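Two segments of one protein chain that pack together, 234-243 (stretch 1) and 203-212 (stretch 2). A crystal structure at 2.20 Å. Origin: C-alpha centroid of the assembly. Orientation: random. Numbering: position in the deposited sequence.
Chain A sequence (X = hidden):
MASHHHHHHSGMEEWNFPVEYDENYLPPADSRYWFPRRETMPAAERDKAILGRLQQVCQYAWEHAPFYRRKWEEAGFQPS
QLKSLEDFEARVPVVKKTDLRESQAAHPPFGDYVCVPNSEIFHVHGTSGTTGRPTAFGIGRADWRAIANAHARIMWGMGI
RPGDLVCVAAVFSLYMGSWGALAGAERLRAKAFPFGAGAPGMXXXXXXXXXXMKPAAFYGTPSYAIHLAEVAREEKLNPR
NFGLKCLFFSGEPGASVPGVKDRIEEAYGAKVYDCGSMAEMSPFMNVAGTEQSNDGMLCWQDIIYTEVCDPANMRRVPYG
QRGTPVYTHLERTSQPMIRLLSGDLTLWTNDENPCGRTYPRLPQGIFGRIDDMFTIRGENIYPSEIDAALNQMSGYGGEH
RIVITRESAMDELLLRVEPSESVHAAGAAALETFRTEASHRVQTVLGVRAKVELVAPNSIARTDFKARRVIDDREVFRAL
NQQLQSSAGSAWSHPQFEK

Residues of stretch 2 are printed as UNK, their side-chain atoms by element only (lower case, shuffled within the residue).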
# COMPACT_ATOMS: atom_id res chain seq x y z
N GLU A 234 12.28 4.47 21.70
CA GLU A 234 12.79 5.82 21.37
C GLU A 234 11.68 6.89 21.51
O GLU A 234 11.96 8.02 21.91
CB GLU A 234 13.34 5.88 19.94
CG GLU A 234 14.74 5.32 19.76
CD GLU A 234 15.26 5.24 18.33
OE1 GLU A 234 14.48 4.86 17.43
OE2 GLU A 234 16.47 5.51 18.13
N GLU A 235 10.42 6.50 21.18
CA GLU A 235 9.20 7.32 21.23
C GLU A 235 8.52 7.33 22.61
O GLU A 235 7.39 7.82 22.74
CB GLU A 235 8.23 6.84 20.14
CG GLU A 235 7.57 7.95 19.35
CD GLU A 235 8.46 8.83 18.51
OE1 GLU A 235 9.64 8.46 18.27
OE2 GLU A 235 7.97 9.89 18.05
N LYS A 236 9.23 6.80 23.64
CA LYS A 236 8.82 6.69 25.05
C LYS A 236 7.47 5.94 25.24
O LYS A 236 6.71 6.22 26.18
CB LYS A 236 8.86 8.06 25.77
CG LYS A 236 10.28 8.52 26.14
CD LYS A 236 10.30 9.93 26.75
CE LYS A 236 11.69 10.52 26.82
NZ LYS A 236 11.68 11.89 27.42
N LEU A 237 7.21 4.94 24.37
CA LEU A 237 6.04 4.07 24.43
C LEU A 237 6.52 2.66 24.72
O LEU A 237 7.61 2.28 24.29
CB LEU A 237 5.24 4.09 23.10
CG LEU A 237 4.58 5.41 22.66
CD1 LEU A 237 4.08 5.31 21.24
CD2 LEU A 237 3.42 5.81 23.58
N ASN A 238 5.72 1.88 25.46
CA ASN A 238 6.08 0.51 25.80
C ASN A 238 5.31 -0.42 24.87
O ASN A 238 4.07 -0.37 24.88
CB ASN A 238 5.81 0.23 27.29
CG ASN A 238 6.44 -1.03 27.82
OD1 ASN A 238 6.36 -2.11 27.22
ND2 ASN A 238 7.02 -0.93 29.02
N PRO A 239 6.01 -1.25 24.06
CA PRO A 239 5.30 -2.09 23.06
C PRO A 239 4.46 -3.25 23.60
O PRO A 239 3.71 -3.86 22.84
CB PRO A 239 6.43 -2.57 22.13
CG PRO A 239 7.68 -2.46 22.93
CD PRO A 239 7.48 -1.37 23.94
N ARG A 240 4.53 -3.51 24.91
CA ARG A 240 3.70 -4.52 25.58
C ARG A 240 2.27 -3.96 25.78
O ARG A 240 1.33 -4.72 26.06
CB ARG A 240 4.31 -4.90 26.93
CG ARG A 240 5.45 -5.90 26.81
CD ARG A 240 5.95 -6.42 28.14
NE ARG A 240 6.53 -7.76 27.99
CZ ARG A 240 5.95 -8.89 28.38
NH1 ARG A 240 4.78 -8.87 29.00
NH2 ARG A 240 6.55 -10.06 28.16
N ASN A 241 2.14 -2.62 25.64
CA ASN A 241 0.89 -1.90 25.83
C ASN A 241 0.16 -1.65 24.51
O ASN A 241 -0.64 -0.72 24.41
CB ASN A 241 1.12 -0.58 26.61
CG ASN A 241 -0.04 -0.12 27.49
OD1 ASN A 241 -1.22 -0.40 27.23
ND2 ASN A 241 0.29 0.64 28.53
N PHE A 242 0.41 -2.51 23.50
CA PHE A 242 -0.22 -2.40 22.18
C PHE A 242 -1.43 -3.33 22.03
O PHE A 242 -2.07 -3.36 20.98
CB PHE A 242 0.83 -2.64 21.08
CG PHE A 242 1.89 -1.56 20.91
CD1 PHE A 242 1.76 -0.33 21.55
CD2 PHE A 242 2.98 -1.76 20.07
CE1 PHE A 242 2.70 0.69 21.35
CE2 PHE A 242 3.91 -0.73 19.85
CZ PHE A 242 3.77 0.48 20.50
N GLY A 243 -1.73 -4.08 23.10
CA GLY A 243 -2.85 -5.02 23.19
C GLY A 243 -2.77 -6.22 22.28
O GLY A 243 -3.78 -6.89 22.06
N UNK A 203 7.23 4.58 10.95
CA UNK A 203 7.40 3.79 12.18
C UNK A 203 7.10 4.59 13.44
O UNK A 203 6.47 4.06 14.36
o UNK A 203 9.13 2.61 10.99
c UNK A 203 8.81 3.21 12.23
N UNK A 204 7.52 5.87 13.46
CA UNK A 204 7.26 6.75 14.60
C UNK A 204 5.75 6.97 14.72
O UNK A 204 5.22 6.94 15.81
c UNK A 204 7.99 8.07 14.45
N UNK A 205 5.06 7.12 13.58
CA UNK A 205 3.61 7.31 13.57
C UNK A 205 2.85 6.02 13.90
O UNK A 205 1.87 6.07 14.64
n UNK A 205 1.65 8.21 9.51
c UNK A 205 2.75 8.81 9.08
n UNK A 205 3.28 8.44 7.92
c UNK A 205 3.16 7.95 12.27
c UNK A 205 2.81 10.22 11.09
n UNK A 205 3.32 9.77 9.80
c UNK A 205 3.46 9.45 12.24
N UNK A 206 3.35 4.87 13.42
CA UNK A 206 2.76 3.56 13.67
C UNK A 206 2.67 3.22 15.13
O UNK A 206 1.63 2.73 15.56
c UNK A 206 3.65 0.07 12.04
c UNK A 206 1.40 0.97 12.71
c UNK A 206 3.52 2.44 12.92
c UNK A 206 2.93 1.00 13.02
N UNK A 207 3.75 3.42 15.89
CA UNK A 207 3.78 3.11 17.32
C UNK A 207 2.67 3.88 18.06
O UNK A 207 1.98 3.29 18.89
c UNK A 207 5.18 3.22 17.99
c UNK A 207 5.78 4.63 17.85
c UNK A 207 6.13 2.17 17.42
N UNK A 208 2.43 5.16 17.67
CA UNK A 208 1.33 5.97 18.22
C UNK A 208 -0.01 5.33 17.86
O UNK A 208 -0.85 5.23 18.75
o UNK A 208 1.71 8.24 20.51
n UNK A 208 3.87 8.78 20.20
c UNK A 208 1.38 7.43 17.73
c UNK A 208 2.59 8.24 18.22
c UNK A 208 2.68 8.42 19.74
N UNK A 209 -0.20 4.86 16.58
CA UNK A 209 -1.43 4.20 16.15
C UNK A 209 -1.67 2.89 16.87
O UNK A 209 -2.81 2.59 17.17
c UNK A 209 -5.59 5.49 12.97
c UNK A 209 -5.51 6.77 12.41
c UNK A 209 -1.49 3.99 14.62
c UNK A 209 -3.19 6.82 12.85
c UNK A 209 -4.48 4.88 13.52
c UNK A 209 -4.32 7.44 12.32
c UNK A 209 -3.25 5.55 13.47
n UNK A 209 -1.88 7.23 12.89
c UNK A 209 -1.13 6.27 13.52
c UNK A 209 -1.92 5.22 13.89
N UNK A 210 -0.60 2.12 17.14
CA UNK A 210 -0.70 0.83 17.85
C UNK A 210 -1.06 1.05 19.33
O UNK A 210 -1.80 0.24 19.91
c UNK A 210 1.11 -0.31 16.33
c UNK A 210 2.54 -0.78 16.39
c UNK A 210 0.60 0.03 17.75
c UNK A 210 0.24 -1.34 15.64
N UNK A 211 -0.53 2.13 19.94
CA UNK A 211 -0.82 2.51 21.33
C UNK A 211 -2.27 2.97 21.44
O UNK A 211 -2.94 2.60 22.40
c UNK A 211 0.14 3.62 21.79
c UNK A 211 0.10 3.90 23.29
o UNK A 211 -0.47 4.93 23.69
o UNK A 211 0.71 3.11 24.06
N UNK A 212 -2.76 3.76 20.46
CA UNK A 212 -4.14 4.25 20.45
C UNK A 212 -5.15 3.13 20.12
O UNK A 212 -6.09 2.92 20.89
c UNK A 212 -5.70 6.03 19.46
o UNK A 212 -3.32 6.45 19.78
c UNK A 212 -4.28 5.43 19.47

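Stretch 2 is helical throughout, and its residues can be read in order from their side-chain atoms. Position 203 carries one carbon and then one oxygen and stays out of reach of stretch 1; this is serine, S203. At 204 a single carbon makes up the side chain, and that CB lies 4.0 Å from E235 OE2: alanine, A204. Position 205 has three carbons, a nitrogen and then a carbon bearing two more nitrogens, a guanidinium group. Its CA-to-CB bond points away from stretch 1, and the residue is arginine, R205.

Position 206 has four carbons. The fork falls at the second, which makes it leucine, L206, buried but without contact here. At 207 the three carbons branch at once, one carbon carrying two others, as in valine. V207 CG2 sits 3.9 Å from L237 CD1 and 4.0 Å from E235 CB, while V207 CB is 4.0 Å from F242 CZ.

Three carbons, the third carrying one oxygen and one nitrogen, identify 208 as glutamine. Although the CA-to-CB bond of Q208 points away, chi1 and chi2 are both m and the end of the chain comes nearer, bringing NE2 to 3.6 Å from L237 CD1. Position 209 holds one carbon followed by fused five- and six-membered rings with a single nitrogen, an indole; this is tryptophan, W209, out of reach of stretch 1.

Position 210 again has four carbons forked at the second, and its CA-to-CB bond points toward stretch 1. It is leucine, L210, whose CB lies over one face of the F242 ring, 3.8 Å from the ring centroid and 12° off the normal, in a CH-pi contact. L210 CD1 also reaches 3.7 Å from F242 CE2. At 211, two carbons, the second with two oxygens, spell a carboxylate: aspartate, D211, with CG 3.8 Å from L237 CD2. Finally, 212 has one carbon carrying an oxygen and a carbon, hence threonine, T212; its OG1 donates to Q208 O at 2.9 Å, back along the helix.

The contact works by apolar packing, with no hydrogen bond between the stretches. Stretch 1, past the helix end at E235, lays L237 and F242 against the helix. L237 meets V207, Q208 and D211; the F242 ring meets V207, L210 and D211. F242 CE1 lies 3.7 Å from V207 O, but that carbonyl already accepts D211 N at 3.0 Å within the helix, so the ring packs against backbone whose polar groups are paired. Together the stretches bury 475 Å².

Stretch 2, residues 203-212: SARLVQWLDT
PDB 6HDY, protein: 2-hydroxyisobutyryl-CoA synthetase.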